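Local coordinates for UDP-N-Acetylenolpyruvylglucosamine Reductase (Thermus caldophilus, PDB 2GQT), which catalyses the NADPH-dependent reduction of UDP-N-acetylenolpyruvylglucosamine to UDP-N-acetylmuramate, with FAD as cofactor, a step in bacterial cell-wall formation, at residues T16-G20 against N238-A244; A37-R43 against V58-I63; A197-K202 against L260-W264; A209-I213 against E231-F235. All coordinates share one frame. Residues are numbered along the deposited sequence.

Contact 1 of 4, residues T16-G20 against N238-A244; sequences TLGVG and NLGQARA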
loop_
_atom_site.group_PDB
_atom_site.type_symbol
_atom_site.label_atom_id
_atom_site.label_comp_id
_atom_site.label_asym_id
_atom_site.label_seq_id
_atom_site.Cartn_x
_atom_site.Cartn_y
_atom_site.Cartn_z
ATOM N N THR A 16 6.143 6.694 0.571
ATOM C CA THR A 16 6.910 6.602 -0.656
ATOM C C THR A 16 6.884 7.941 -1.421
ATOM O O THR A 16 7.864 8.298 -2.077
ATOM C CB THR A 16 6.485 5.385 -1.505
ATOM O OG1 THR A 16 5.084 5.439 -1.756
ATOM C CG2 THR A 16 6.811 4.080 -0.779
ATOM N N LEU A 17 5.796 8.700 -1.292
ATOM C CA LEU A 17 5.703 10.047 -1.871
ATOM C C LEU A 17 6.669 11.066 -1.237
ATOM O O LEU A 17 7.139 11.984 -1.907
ATOM C CB LEU A 17 4.262 10.560 -1.799
ATOM C CG LEU A 17 3.920 11.874 -2.499
ATOM C CD1 LEU A 17 4.347 11.853 -3.962
ATOM C CD2 LEU A 17 2.438 12.143 -2.384
ATOM N N GLY A 18 6.947 10.919 0.054
ATOM C CA GLY A 18 7.917 11.784 0.730
ATOM C C GLY A 18 7.361 13.113 1.195
ATOM O O GLY A 18 8.103 14.096 1.301
ATOM N N VAL A 19 6.061 13.144 1.474
ATOM C CA VAL A 19 5.415 14.307 2.076
ATOM C C VAL A 19 4.652 13.847 3.309
ATOM O O VAL A 19 4.240 12.683 3.413
ATOM C CB VAL A 19 4.464 15.087 1.096
ATOM C CG1 VAL A 19 5.188 15.458 -0.183
ATOM C CG2 VAL A 19 3.201 14.296 0.790
ATOM N N GLY A 20 4.497 14.758 4.257
ATOM C CA GLY A 20 3.710 14.468 5.435
ATOM C C GLY A 20 4.263 15.096 6.688
ATOM O O GLY A 20 5.463 15.035 6.953
ATOM N N ASN A 238 7.719 13.522 -6.657
ATOM C CA ASN A 238 8.313 14.491 -5.754
ATOM C C ASN A 238 9.758 14.719 -6.186
ATOM O O ASN A 238 10.594 13.828 -6.058
ATOM C CB ASN A 238 8.230 13.930 -4.323
ATOM C CG ASN A 238 8.788 14.870 -3.257
ATOM O OD1 ASN A 238 8.645 14.603 -2.060
ATOM N ND2 ASN A 238 9.432 15.953 -3.673
ATOM N N LEU A 239 10.037 15.908 -6.717
ATOM C CA LEU A 239 11.359 16.225 -7.270
ATOM C C LEU A 239 12.388 16.613 -6.206
ATOM O O LEU A 239 13.560 16.832 -6.521
ATOM C CB LEU A 239 11.250 17.318 -8.337
ATOM C CG LEU A 239 10.435 16.962 -9.588
ATOM C CD1 LEU A 239 10.272 18.178 -10.468
ATOM C CD2 LEU A 239 11.068 15.835 -10.389
ATOM N N GLY A 240 11.961 16.694 -4.952
ATOM C CA GLY A 240 12.899 16.960 -3.866
ATOM C C GLY A 240 12.245 17.326 -2.556
ATOM O O GLY A 240 12.276 16.545 -1.603
ATOM N N GLN A 241 11.655 18.514 -2.503
ATOM C CA GLN A 241 11.063 19.008 -1.268
ATOM C C GLN A 241 9.606 19.413 -1.461
ATOM O O GLN A 241 9.157 20.425 -0.919
ATOM C CB GLN A 241 11.887 20.176 -0.707
ATOM C CG GLN A 241 13.240 19.776 -0.122
ATOM C CD GLN A 241 13.885 20.887 0.683
ATOM O OE1 GLN A 241 14.213 20.706 1.855
ATOM N NE2 GLN A 241 14.065 22.048 0.058
ATOM N N ALA A 242 8.862 18.607 -2.221
ATOM C CA ALA A 242 7.438 18.862 -2.410
ATOM C C ALA A 242 6.738 18.931 -1.064
ATOM O O ALA A 242 7.067 18.181 -0.135
ATOM C CB ALA A 242 6.795 17.786 -3.281
ATOM N N ARG A 243 5.793 19.854 -0.955
ATOM C CA ARG A 243 4.865 19.863 0.156
ATOM C C ARG A 243 3.583 19.193 -0.304
ATOM O O ARG A 243 3.268 19.207 -1.502
ATOM C CB ARG A 243 4.574 21.292 0.606
ATOM C CG ARG A 243 5.777 22.034 1.184
ATOM C CD ARG A 243 6.428 22.952 0.162
ATOM N NE ARG A 243 5.604 24.128 -0.126
ATOM C CZ ARG A 243 5.671 25.281 0.540
ATOM N NH1 ARG A 243 6.527 25.433 1.545
ATOM N NH2 ARG A 243 4.879 26.289 0.202
ATOM N N ALA A 244 2.842 18.611 0.635
ATOM C CA ALA A 244 1.554 18.005 0.305
ATOM C C ALA A 244 0.615 19.010 -0.360
ATOM O O ALA A 244 -0.169 18.640 -1.231
ATOM C CB ALA A 244 0.903 17.394 1.535
HETATM O O HOH W 1 9.190 16.397 0.233
#
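This loop-to-loop contact joins the connection between strands 5-10 and 22-28, which touches FAD at Thr16, to the segment leading from strand 236-238 into helix 244-257 of the C-terminal part of MurB. Val19 is its apolar centre. In the m rotamer its two methyls diverge: Val19 CG1 lies 4.2 Å from Ala242 CB, while Val19 CG2 lies 3.9 Å from Ala244 CB, at the start of the helix whose N-cap is Arg243. Leu17 leaves the backbone sideways, but its t,p conformation brings Leu17 CD1 to 4.4 Å from Asn238 CB; Leu52 of strand 51-53 packs on both Leu17 and Val19. Asn238, in the t rotamer about chi1, extends toward the other loop and ends beside the backbone of Leu17 and Gly18. Gly18 has a positive phi, and a CB there would crowd the end of that asparagine. Next to this side chain the two backbones are bridged by water 1, which lies 2.8 Å from Gly18 O and 2.8 Å from Ala242 O.

Contact 2 of 4, residues A37-R43 against V58-I63; sequences ATEAPYR and VPERVI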
loop_
_atom_site.group_PDB
_atom_site.type_symbol
_atom_site.label_atom_id
_atom_site.label_comp_id
_atom_site.label_asym_id
_atom_site.label_seq_id
_atom_site.Cartn_x
_atom_site.Cartn_y
_atom_site.Cartn_z
ATOM N N ALA A 37 -1.376 -0.059 22.481
ATOM C CA ALA A 37 -1.346 1.020 21.494
ATOM C C ALA A 37 -2.748 1.424 21.028
ATOM O O ALA A 37 -2.986 2.590 20.724
ATOM C CB ALA A 37 -0.493 0.615 20.303
ATOM N N THR A 38 -3.665 0.460 20.990
ATOM C CA THR A 38 -5.015 0.678 20.453
ATOM C C THR A 38 -6.028 1.169 21.492
ATOM O O THR A 38 -7.225 1.212 21.215
ATOM C CB THR A 38 -5.582 -0.596 19.781
ATOM O OG1 THR A 38 -5.519 -1.699 20.694
ATOM C CG2 THR A 38 -4.808 -0.928 18.518
ATOM N N GLU A 39 -5.547 1.550 22.674
ATOM C CA GLU A 39 -6.422 2.007 23.758
ATOM C C GLU A 39 -6.910 3.437 23.552
ATOM O O GLU A 39 -7.835 3.884 24.232
ATOM C CB GLU A 39 -5.716 1.874 25.104
ATOM C CG GLU A 39 -5.622 0.446 25.610
ATOM C CD GLU A 39 -4.886 0.346 26.934
ATOM O OE1 GLU A 39 -4.257 1.344 27.348
ATOM O OE2 GLU A 39 -4.927 -0.736 27.554
ATOM N N ALA A 40 -6.273 4.152 22.628
ATOM C CA ALA A 40 -6.708 5.479 22.222
ATOM C C ALA A 40 -6.827 5.518 20.695
ATOM O O ALA A 40 -6.311 4.618 20.023
ATOM C CB ALA A 40 -5.728 6.523 22.716
ATOM N N PRO A 41 -7.521 6.537 20.141
ATOM C CA PRO A 41 -7.672 6.662 18.686
ATOM C C PRO A 41 -6.356 6.474 17.930
ATOM O O PRO A 41 -5.336 7.049 18.301
ATOM C CB PRO A 41 -8.189 8.091 18.510
ATOM C CG PRO A 41 -8.946 8.361 19.772
ATOM C CD PRO A 41 -8.223 7.625 20.857
ATOM N N TYR A 42 -6.406 5.667 16.876
ATOM C CA TYR A 42 -5.205 5.253 16.158
ATOM C C TYR A 42 -5.472 5.139 14.666
ATOM O O TYR A 42 -6.627 5.026 14.229
ATOM C CB TYR A 42 -4.700 3.900 16.691
ATOM C CG TYR A 42 -5.719 2.787 16.556
ATOM C CD1 TYR A 42 -5.817 2.032 15.378
ATOM C CD2 TYR A 42 -6.609 2.509 17.593
ATOM C CE1 TYR A 42 -6.767 1.031 15.248
ATOM C CE2 TYR A 42 -7.557 1.509 17.474
ATOM C CZ TYR A 42 -7.636 0.772 16.298
ATOM O OH TYR A 42 -8.580 -0.224 16.189
ATOM N N ARG A 43 -4.382 5.173 13.901
ATOM C CA ARG A 43 -4.344 4.784 12.498
ATOM C C ARG A 43 -3.233 3.746 12.369
ATOM O O ARG A 43 -2.335 3.698 13.210
ATOM C CB ARG A 43 -3.996 5.984 11.619
ATOM C CG ARG A 43 -4.958 7.157 11.712
ATOM C CD ARG A 43 -4.467 8.295 10.850
ATOM N NE ARG A 43 -5.226 9.517 11.081
ATOM C CZ ARG A 43 -6.089 10.047 10.224
ATOM N NH1 ARG A 43 -6.320 9.480 9.044
ATOM N NH2 ARG A 43 -6.717 11.164 10.551
ATOM N N VAL A 58 -1.009 14.166 11.440
ATOM C CA VAL A 58 -2.216 13.602 12.065
ATOM C C VAL A 58 -2.095 13.593 13.588
ATOM O O VAL A 58 -0.988 13.459 14.116
ATOM C CB VAL A 58 -2.539 12.164 11.560
ATOM C CG1 VAL A 58 -2.754 12.142 10.050
ATOM C CG2 VAL A 58 -1.441 11.175 11.955
ATOM N N PRO A 59 -3.226 13.757 14.302
ATOM C CA PRO A 59 -3.181 13.770 15.765
ATOM C C PRO A 59 -3.274 12.403 16.453
ATOM O O PRO A 59 -2.920 12.290 17.629
ATOM C CB PRO A 59 -4.394 14.632 16.133
ATOM C CG PRO A 59 -5.381 14.331 15.064
ATOM C CD PRO A 59 -4.590 14.022 13.798
ATOM N N GLU A 60 -3.732 11.381 15.731
ATOM C CA GLU A 60 -3.936 10.061 16.320
ATOM C C GLU A 60 -2.610 9.328 16.499
ATOM O O GLU A 60 -1.589 9.711 15.914
ATOM C CB GLU A 60 -4.876 9.207 15.461
ATOM C CG GLU A 60 -6.284 9.766 15.285
ATOM C CD GLU A 60 -6.401 10.779 14.163
ATOM O OE1 GLU A 60 -5.452 10.930 13.361
ATOM O OE2 GLU A 60 -7.464 11.432 14.084
ATOM N N ARG A 61 -2.631 8.275 17.310
ATOM C CA ARG A 61 -1.501 7.363 17.394
ATOM C C ARG A 61 -1.369 6.675 16.043
ATOM O O ARG A 61 -2.359 6.181 15.505
ATOM C CB ARG A 61 -1.735 6.325 18.480
ATOM C CG ARG A 61 -1.863 6.904 19.876
ATOM C CD ARG A 61 -2.059 5.789 20.874
ATOM N NE ARG A 61 -2.102 6.293 22.244
ATOM C CZ ARG A 61 -2.254 5.525 23.319
ATOM N NH1 ARG A 61 -2.390 4.210 23.195
ATOM N NH2 ARG A 61 -2.273 6.079 24.525
ATOM N N VAL A 62 -0.161 6.686 15.487
ATOM C CA VAL A 62 0.096 5.993 14.227
ATOM C C VAL A 62 0.876 4.722 14.556
ATOM O O VAL A 62 1.989 4.786 15.073
ATOM C CB VAL A 62 0.844 6.896 13.219
ATOM C CG1 VAL A 62 1.129 6.136 11.942
ATOM C CG2 VAL A 62 0.006 8.125 12.899
ATOM N N ILE A 63 0.267 3.573 14.285
ATOM C CA ILE A 63 0.806 2.278 14.666
ATOM C C ILE A 63 1.521 1.608 13.495
ATOM O O ILE A 63 0.976 1.520 12.385
ATOM C CB ILE A 63 -0.309 1.354 15.189
ATOM C CG1 ILE A 63 -0.934 1.938 16.461
ATOM C CG2 ILE A 63 0.223 -0.048 15.451
ATOM C CD1 ILE A 63 -2.161 1.206 16.941
HETATM O O HOH W 2 -2.604 3.563 26.329
HETATM O O HOH W 3 -7.638 13.251 12.096
#
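Three backbone hydrogen bonds zip these segments together. Arg61 N donates to Pro41 O (3.1 Å), Arg43 N to Arg61 O (2.8 Å) and Ile63 N to Arg43 O (2.8 Å). Two of the acceptors also receive a CA-H...O contact, from Tyr42 CA to Arg61 O (3.1 Å) and from Val62 CA to Arg43 O (3.5 Å). The pattern is that of parallel strands, with Tyr42 opposite Arg61 and Arg43 opposite Val62. It belongs to a beta-alpha-beta crossover in the FAD-binding domain: strand 22-28, helix 31-37 and strand 42-44 follow one another, and strand 61-65 is inserted between the two strands, leaving 42-44 at the edge of the sheet. The end of that helix is bound to the sheet by Arg61, whose NH1 donates to Ala37 O (3.0 Å) and whose NH2 reaches Glu39 OE1 through water 2; Ala40 CB lies over one face of its guanidinium. At the other end Arg43 forms a salt bridge with Glu60, NE to OE1 at 2.7 Å, supplemented by a weak bond from Arg43 NH2 to Glu60 OE1 (3.1 Å). Glu60 OE2 accepts from water 3 (2.7 Å), which in turn accepts weakly from Arg43 NH2. Arg43 NH2 also donates to Pro268 O, and Trp267 makes a cation-pi contact with the same guanidinium. The Tyr42 hydroxyl is hydrogen-bonded to Gly159 O, and Thr38 OG1 to Leu34 O.

Contact 3 of 4, residues A197-K202 against L260-W264; sequences AGCAFK and LELEW. With FAD (flavin-adenine dinucleotide), chain C.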
loop_
_atom_site.group_PDB
_atom_site.type_symbol
_atom_site.label_atom_id
_atom_site.label_comp_id
_atom_site.label_asym_id
_atom_site.label_seq_id
_atom_site.Cartn_x
_atom_site.Cartn_y
_atom_site.Cartn_z
ATOM N N ALA A 197 3.530 7.691 -4.946
ATOM C CA ALA A 197 2.591 6.899 -4.153
ATOM C C ALA A 197 1.796 5.985 -5.096
ATOM O O ALA A 197 0.651 5.606 -4.819
ATOM C CB ALA A 197 1.667 7.796 -3.348
ATOM N N GLY A 198 2.426 5.626 -6.214
ATOM C CA GLY A 198 1.789 4.800 -7.234
ATOM C C GLY A 198 0.772 5.609 -8.002
ATOM O O GLY A 198 0.792 6.840 -7.951
ATOM N N CYS A 199 -0.123 4.920 -8.702
ATOM C CA CYS A 199 -1.165 5.580 -9.484
ATOM C C CYS A 199 -1.929 6.596 -8.626
ATOM O O CYS A 199 -2.531 6.233 -7.608
ATOM C CB CYS A 199 -2.114 4.544 -10.096
ATOM S SG CYS A 199 -1.393 3.545 -11.439
ATOM N N ALA A 200 -1.861 7.870 -9.022
ATOM C CA ALA A 200 -2.569 8.957 -8.338
ATOM C C ALA A 200 -4.074 8.792 -8.417
ATOM O O ALA A 200 -4.777 8.954 -7.415
ATOM C CB ALA A 200 -2.167 10.311 -8.930
ATOM N N PHE A 201 -4.553 8.470 -9.615
ATOM C CA PHE A 201 -5.976 8.466 -9.916
ATOM C C PHE A 201 -6.508 7.075 -10.224
ATOM O O PHE A 201 -5.764 6.201 -10.676
ATOM C CB PHE A 201 -6.279 9.413 -11.089
ATOM C CG PHE A 201 -5.986 10.856 -10.785
ATOM C CD1 PHE A 201 -4.821 11.460 -11.245
ATOM C CD2 PHE A 201 -6.869 11.607 -10.022
ATOM C CE1 PHE A 201 -4.545 12.793 -10.944
ATOM C CE2 PHE A 201 -6.596 12.940 -9.714
ATOM C CZ PHE A 201 -5.437 13.532 -10.183
ATOM N N LYS A 202 -7.801 6.903 -9.957
ATOM C CA LYS A 202 -8.572 5.739 -10.396
ATOM C C LYS A 202 -8.896 5.864 -11.883
ATOM O O LYS A 202 -8.934 6.966 -12.424
ATOM C CB LYS A 202 -9.899 5.673 -9.639
ATOM C CG LYS A 202 -9.787 5.391 -8.155
ATOM C CD LYS A 202 -11.168 5.360 -7.510
ATOM C CE LYS A 202 -11.125 4.790 -6.100
ATOM N NZ LYS A 202 -10.459 5.712 -5.149
ATOM N N LEU A 260 -11.553 12.803 -12.663
ATOM C CA LEU A 260 -10.856 11.677 -12.042
ATOM C C LEU A 260 -10.921 11.750 -10.520
ATOM O O LEU A 260 -10.844 12.836 -9.941
ATOM C CB LEU A 260 -9.394 11.646 -12.496
ATOM C CG LEU A 260 -9.092 11.384 -13.978
ATOM C CD1 LEU A 260 -7.613 11.556 -14.267
ATOM C CD2 LEU A 260 -9.558 9.998 -14.397
ATOM N N GLU A 261 -11.068 10.587 -9.880
ATOM C CA GLU A 261 -11.044 10.483 -8.420
ATOM C C GLU A 261 -9.684 9.954 -7.976
ATOM O O GLU A 261 -9.064 9.154 -8.681
ATOM C CB GLU A 261 -12.171 9.570 -7.903
ATOM C CG GLU A 261 -13.597 10.111 -8.104
ATOM C CD GLU A 261 -13.910 11.346 -7.261
ATOM O OE1 GLU A 261 -13.488 11.411 -6.084
ATOM O OE2 GLU A 261 -14.595 12.259 -7.776
ATOM N N LEU A 262 -9.229 10.403 -6.809
ATOM C CA LEU A 262 -7.959 9.949 -6.243
ATOM C C LEU A 262 -7.979 8.480 -5.862
ATOM O O LEU A 262 -8.950 7.990 -5.278
ATOM C CB LEU A 262 -7.601 10.756 -5.001
ATOM C CG LEU A 262 -6.872 12.080 -5.173
ATOM C CD1 LEU A 262 -6.593 12.660 -3.798
ATOM C CD2 LEU A 262 -5.574 11.898 -5.953
ATOM N N GLU A 263 -6.897 7.792 -6.195
ATOM C CA GLU A 263 -6.648 6.439 -5.707
ATOM C C GLU A 263 -5.981 6.511 -4.325
ATOM O O GLU A 263 -6.243 5.672 -3.456
ATOM C CB GLU A 263 -5.775 5.681 -6.708
ATOM C CG GLU A 263 -5.386 4.259 -6.310
ATOM C CD GLU A 263 -6.520 3.242 -6.423
ATOM O OE1 GLU A 263 -7.680 3.629 -6.650
ATOM O OE2 GLU A 263 -6.248 2.034 -6.261
ATOM N N TRP A 264 -5.131 7.519 -4.121
ATOM C CA TRP A 264 -4.482 7.716 -2.826
ATOM C C TRP A 264 -5.482 7.979 -1.729
ATOM O O TRP A 264 -6.530 8.581 -1.962
ATOM C CB TRP A 264 -3.563 8.927 -2.823
ATOM C CG TRP A 264 -2.467 8.906 -3.781
ATOM C CD1 TRP A 264 -1.770 7.823 -4.227
ATOM C CD2 TRP A 264 -1.889 10.047 -4.403
ATOM N NE1 TRP A 264 -0.799 8.226 -5.116
ATOM C CE2 TRP A 264 -0.846 9.591 -5.230
ATOM C CE3 TRP A 264 -2.161 11.419 -4.343
ATOM C CZ2 TRP A 264 -0.080 10.456 -6.002
ATOM C CZ3 TRP A 264 -1.399 12.277 -5.103
ATOM C CH2 TRP A 264 -0.364 11.795 -5.916
HETATM P PA FAD C . -0.115 2.308 3.416
HETATM O O1A FAD C . 0.037 3.227 2.277
HETATM O O2A FAD C . 0.797 2.404 4.578
HETATM O O5B FAD C . -1.597 2.352 3.981
HETATM C C5B FAD C . -2.699 2.263 3.070
HETATM C C4B FAD C . -3.973 1.969 3.831
HETATM O O4B FAD C . -3.858 0.664 4.434
HETATM C C3B FAD C . -4.266 2.949 4.976
HETATM O O3B FAD C . -5.685 3.051 5.107
HETATM C C2B FAD C . -3.674 2.226 6.180
HETATM O O2B FAD C . -4.284 2.630 7.405
HETATM C C1B FAD C . -4.051 0.794 5.865
HETATM N N9A FAD C . -3.226 -0.240 6.524
HETATM C C8A FAD C . -1.900 -0.411 6.404
HETATM N N7A FAD C . -1.531 -1.467 7.132
HETATM C C5A FAD C . -2.628 -1.988 7.694
HETATM C C6A FAD C . -2.884 -3.058 8.560
HETATM N N6A FAD C . -1.925 -3.881 9.001
HETATM N N1A FAD C . -4.158 -3.282 8.942
HETATM C C2A FAD C . -5.156 -2.488 8.528
HETATM N N3A FAD C . -4.967 -1.450 7.720
HETATM C C4A FAD C . -3.708 -1.196 7.310
HETATM N N1 FAD C . -1.493 -0.687 -5.721
HETATM C C2 FAD C . -2.124 -1.695 -6.418
HETATM O O2 FAD C . -3.211 -2.107 -6.040
HETATM N N3 FAD C . -1.536 -2.219 -7.566
HETATM C C4 FAD C . -0.303 -1.773 -8.025
HETATM O O4 FAD C . 0.192 -2.270 -9.042
HETATM C C4X FAD C . 0.332 -0.761 -7.308
HETATM N N5 FAD C . 1.564 -0.275 -7.738
HETATM C C5X FAD C . 2.225 0.696 -6.973
HETATM C C6 FAD C . 3.490 1.127 -7.374
HETATM C C7 FAD C . 4.183 2.079 -6.633
HETATM C C7M FAD C . 5.577 2.528 -7.087
HETATM C C8 FAD C . 3.591 2.609 -5.481
HETATM C C8M FAD C . 4.337 3.665 -4.653
HETATM C C9 FAD C . 2.325 2.185 -5.086
HETATM C C9A FAD C . 1.628 1.227 -5.823
HETATM N N10 FAD C . 0.350 0.789 -5.435
HETATM C C10 FAD C . -0.268 -0.224 -6.164
HETATM C "C1'" FAD C . -0.375 1.389 -4.285
HETATM C "C2'" FAD C . 0.010 0.741 -2.945
HETATM O "O2'" FAD C . 1.269 0.048 -3.053
HETATM C "C3'" FAD C . -1.045 -0.251 -2.452
HETATM O "O3'" FAD C . -2.286 0.432 -2.229
HETATM C "C4'" FAD C . -0.592 -0.978 -1.178
HETATM O "O4'" FAD C . -1.506 -2.037 -0.891
HETATM C "C5'" FAD C . -0.486 -0.064 0.040
HETATM O "O5'" FAD C . 0.135 -0.827 1.076
HETATM P P FAD C . 1.025 -0.085 2.173
HETATM O O1P FAD C . 1.477 -1.126 3.116
HETATM O O2P FAD C . 2.019 0.817 1.554
HETATM O O3P FAD C . -0.129 0.770 2.893
HETATM O O HOH W 4 -11.235 8.264 -11.557
#
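The ammonium group of Lys202 folds back onto the backbone of the opposing segment: NZ donates to Leu262 O at 2.7 Å, whereas its salt bridge to Glu263 OE1 is long, 3.8 Å. Next to it the segments run in opposite directions as a short strand-like pair with a single bridge, Phe201 facing Leu262. Hydrogen bonds flank that pair, Glu263 N to Ala200 O (2.7 Å) and Lys202 N to Glu261 O (2.9 Å). Each ring receives a CH-pi contact on one face, from Ala200 CA over the five-membered ring of Trp264 and from Leu260 CD1 over Phe201. Trp264 NE1 gives a weak hydrogen bond to Ala197 O (3.0 Å). The segment 197-202 also lines the flavin site. Gly198 N approaches FAD C8M at 3.2 Å, where a CB would collide with the isoalloxazine, and next comes Cys199, the probable proton donor. Glu263 packs on Arg152, probably another catalytic residue. On the apolar side, Val247, Val251 and Val254 of helix 244-257 pack against Trp264, Leu262, Leu260 and Phe201, while Ala209 and Ile213 of helix 209-215 also meet this hydrophobic cluster, and strand 265-267 follows Trp264 directly.

Contact 4 of 4, residues A209-I213 against E231-F235; sequences AGRLI and EHGNF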
loop_
_atom_site.group_PDB
_atom_site.type_symbol
_atom_site.label_atom_id
_atom_site.label_comp_id
_atom_site.label_asym_id
_atom_site.label_seq_id
_atom_site.Cartn_x
_atom_site.Cartn_y
_atom_site.Cartn_z
ATOM N N ALA A 209 -6.763 6.437 -16.769
ATOM C CA ALA A 209 -6.290 7.701 -16.189
ATOM C C ALA A 209 -4.971 8.181 -16.807
ATOM O O ALA A 209 -4.874 9.333 -17.227
ATOM C CB ALA A 209 -6.168 7.584 -14.673
ATOM N N GLY A 210 -3.978 7.299 -16.877
ATOM C CA GLY A 210 -2.675 7.644 -17.442
ATOM C C GLY A 210 -2.758 8.120 -18.880
ATOM O O GLY A 210 -2.177 9.146 -19.237
ATOM N N ARG A 211 -3.497 7.373 -19.699
ATOM C CA ARG A 211 -3.690 7.719 -21.106
ATOM C C ARG A 211 -4.474 9.023 -21.261
ATOM O O ARG A 211 -4.109 9.868 -22.085
ATOM C CB ARG A 211 -4.373 6.574 -21.863
ATOM C CG ARG A 211 -4.047 6.530 -23.347
ATOM C CD ARG A 211 -4.499 5.228 -23.997
ATOM N NE ARG A 211 -4.022 4.057 -23.267
ATOM C CZ ARG A 211 -4.810 3.133 -22.720
ATOM N NH1 ARG A 211 -6.131 3.214 -22.832
ATOM N NH2 ARG A 211 -4.273 2.113 -22.071
ATOM N N LEU A 212 -5.532 9.196 -20.462
ATOM C CA LEU A 212 -6.327 10.431 -20.490
ATOM C C LEU A 212 -5.471 11.645 -20.138
ATOM O O LEU A 212 -5.516 12.661 -20.825
ATOM C CB LEU A 212 -7.541 10.364 -19.549
ATOM C CG LEU A 212 -8.771 9.550 -19.975
ATOM C CD1 LEU A 212 -9.712 9.377 -18.787
ATOM C CD2 LEU A 212 -9.515 10.177 -21.158
ATOM N N ILE A 213 -4.686 11.522 -19.070
ATOM C CA ILE A 213 -3.825 12.610 -18.620
ATOM C C ILE A 213 -2.778 12.932 -19.693
ATOM O O ILE A 213 -2.551 14.103 -20.000
ATOM C CB ILE A 213 -3.195 12.284 -17.246
ATOM C CG1 ILE A 213 -4.285 12.280 -16.161
ATOM C CG2 ILE A 213 -2.093 13.282 -16.888
ATOM C CD1 ILE A 213 -3.882 11.586 -14.848
ATOM N N GLU A 231 7.162 10.318 -17.562
ATOM C CA GLU A 231 7.191 8.909 -17.976
ATOM C C GLU A 231 5.811 8.252 -18.011
ATOM O O GLU A 231 5.586 7.310 -18.774
ATOM C CB GLU A 231 8.092 8.099 -17.041
ATOM C CG GLU A 231 9.570 8.437 -17.108
ATOM C CD GLU A 231 10.341 7.797 -15.970
ATOM O OE1 GLU A 231 10.750 6.620 -16.106
ATOM O OE2 GLU A 231 10.518 8.464 -14.930
ATOM N N HIS A 232 4.899 8.733 -17.166
ATOM C CA HIS A 232 3.582 8.121 -17.002
ATOM C C HIS A 232 2.617 9.132 -16.401
ATOM O O HIS A 232 2.862 9.647 -15.311
ATOM C CB HIS A 232 3.690 6.900 -16.082
ATOM C CG HIS A 232 2.501 5.991 -16.128
ATOM N ND1 HIS A 232 1.225 6.400 -15.796
ATOM C CD2 HIS A 232 2.406 4.677 -16.440
ATOM C CE1 HIS A 232 0.397 5.377 -15.906
ATOM N NE2 HIS A 232 1.088 4.320 -16.299
ATOM N N GLY A 233 1.519 9.390 -17.108
ATOM C CA GLY A 233 0.571 10.433 -16.727
ATOM C C GLY A 233 -0.114 10.259 -15.388
ATOM O O GLY A 233 -0.507 11.246 -14.763
ATOM N N ASN A 234 -0.242 9.011 -14.941
ATOM C CA ASN A 234 -0.921 8.720 -13.675
ATOM C C ASN A 234 0.021 8.676 -12.468
ATOM O O ASN A 234 -0.324 8.142 -11.412
ATOM C CB ASN A 234 -1.744 7.428 -13.768
ATOM C CG ASN A 234 -2.927 7.418 -12.798
ATOM O OD1 ASN A 234 -3.309 8.454 -12.250
ATOM N ND2 ASN A 234 -3.506 6.240 -12.580
ATOM N N PHE A 235 1.214 9.243 -12.617
ATOM C CA PHE A 235 2.145 9.352 -11.504
ATOM C C PHE A 235 2.497 10.806 -11.232
ATOM O O PHE A 235 2.882 11.550 -12.140
ATOM C CB PHE A 235 3.404 8.523 -11.755
ATOM C CG PHE A 235 3.178 7.043 -11.644
ATOM C CD1 PHE A 235 2.594 6.332 -12.688
ATOM C CD2 PHE A 235 3.543 6.355 -10.493
ATOM C CE1 PHE A 235 2.373 4.965 -12.588
ATOM C CE2 PHE A 235 3.332 4.978 -10.388
ATOM C CZ PHE A 235 2.744 4.285 -11.441
HETATM O O HOH W 5 -3.297 4.651 -15.558
HETATM O O HOH W 6 0.940 7.868 -19.624
#
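Gly233, Asn234 and Gly210 carry this contact, in which a type I beta turn from His232 to Phe235 packs against the first turn of helix 209-215. The backbones come close at Gly210 and Asn234, with Gly210 CA only 3.7 Å from Asn234 N. Such an approach leaves no room for a side chain at either glycine: a CB on Gly233 would clash with Gly210 O, and one on Gly210 with His232 CE1. Ile213 extends the contact, Ile213 CG2 lying 3.3 Å from Gly233 O. Within the turn, Phe235 N donates to His232 O (3.2 Å) and Asn234 N to His232 ND1 (3.1 Å). Asn234 ND2 packs 3.6 Å from Ala209 CB, near the probable proton donor Cys199. No direct hydrogen bond crosses; water 5 accepts from Gly210 N and, weakly, from Asn234 ND2, and water 6 accepts from Gly233 N and donates weakly to Gly210 O. Close backbone packing and partly weak water bridges thus join helix and turn, while Asn234 OD1 accepts from Phe201 N.

In the fold
From the N terminus, residues 16-20 open the long loop that contact 1 closes at 238-244. Contact 2 lies wholly within it, a short closure that pairs neighbouring strands in the FAD-binding domain. Contact 3 opens at 197-202 but closes at 260-264, beyond contact 1, so the two cross; they touch where Thr16 and Leu17 pack on Ala197. Contact 4 is nested inside the loops of both contacts 1 and 3, and Asn234 joins it to Ala200 and Phe201 of contact 3. Contacts 3 and 4 adjoin near Cys199, contact 1 ties the C-terminal region to the N-terminal loops, and contact 2 stands apart, about 35 Å from contact 4 between centres.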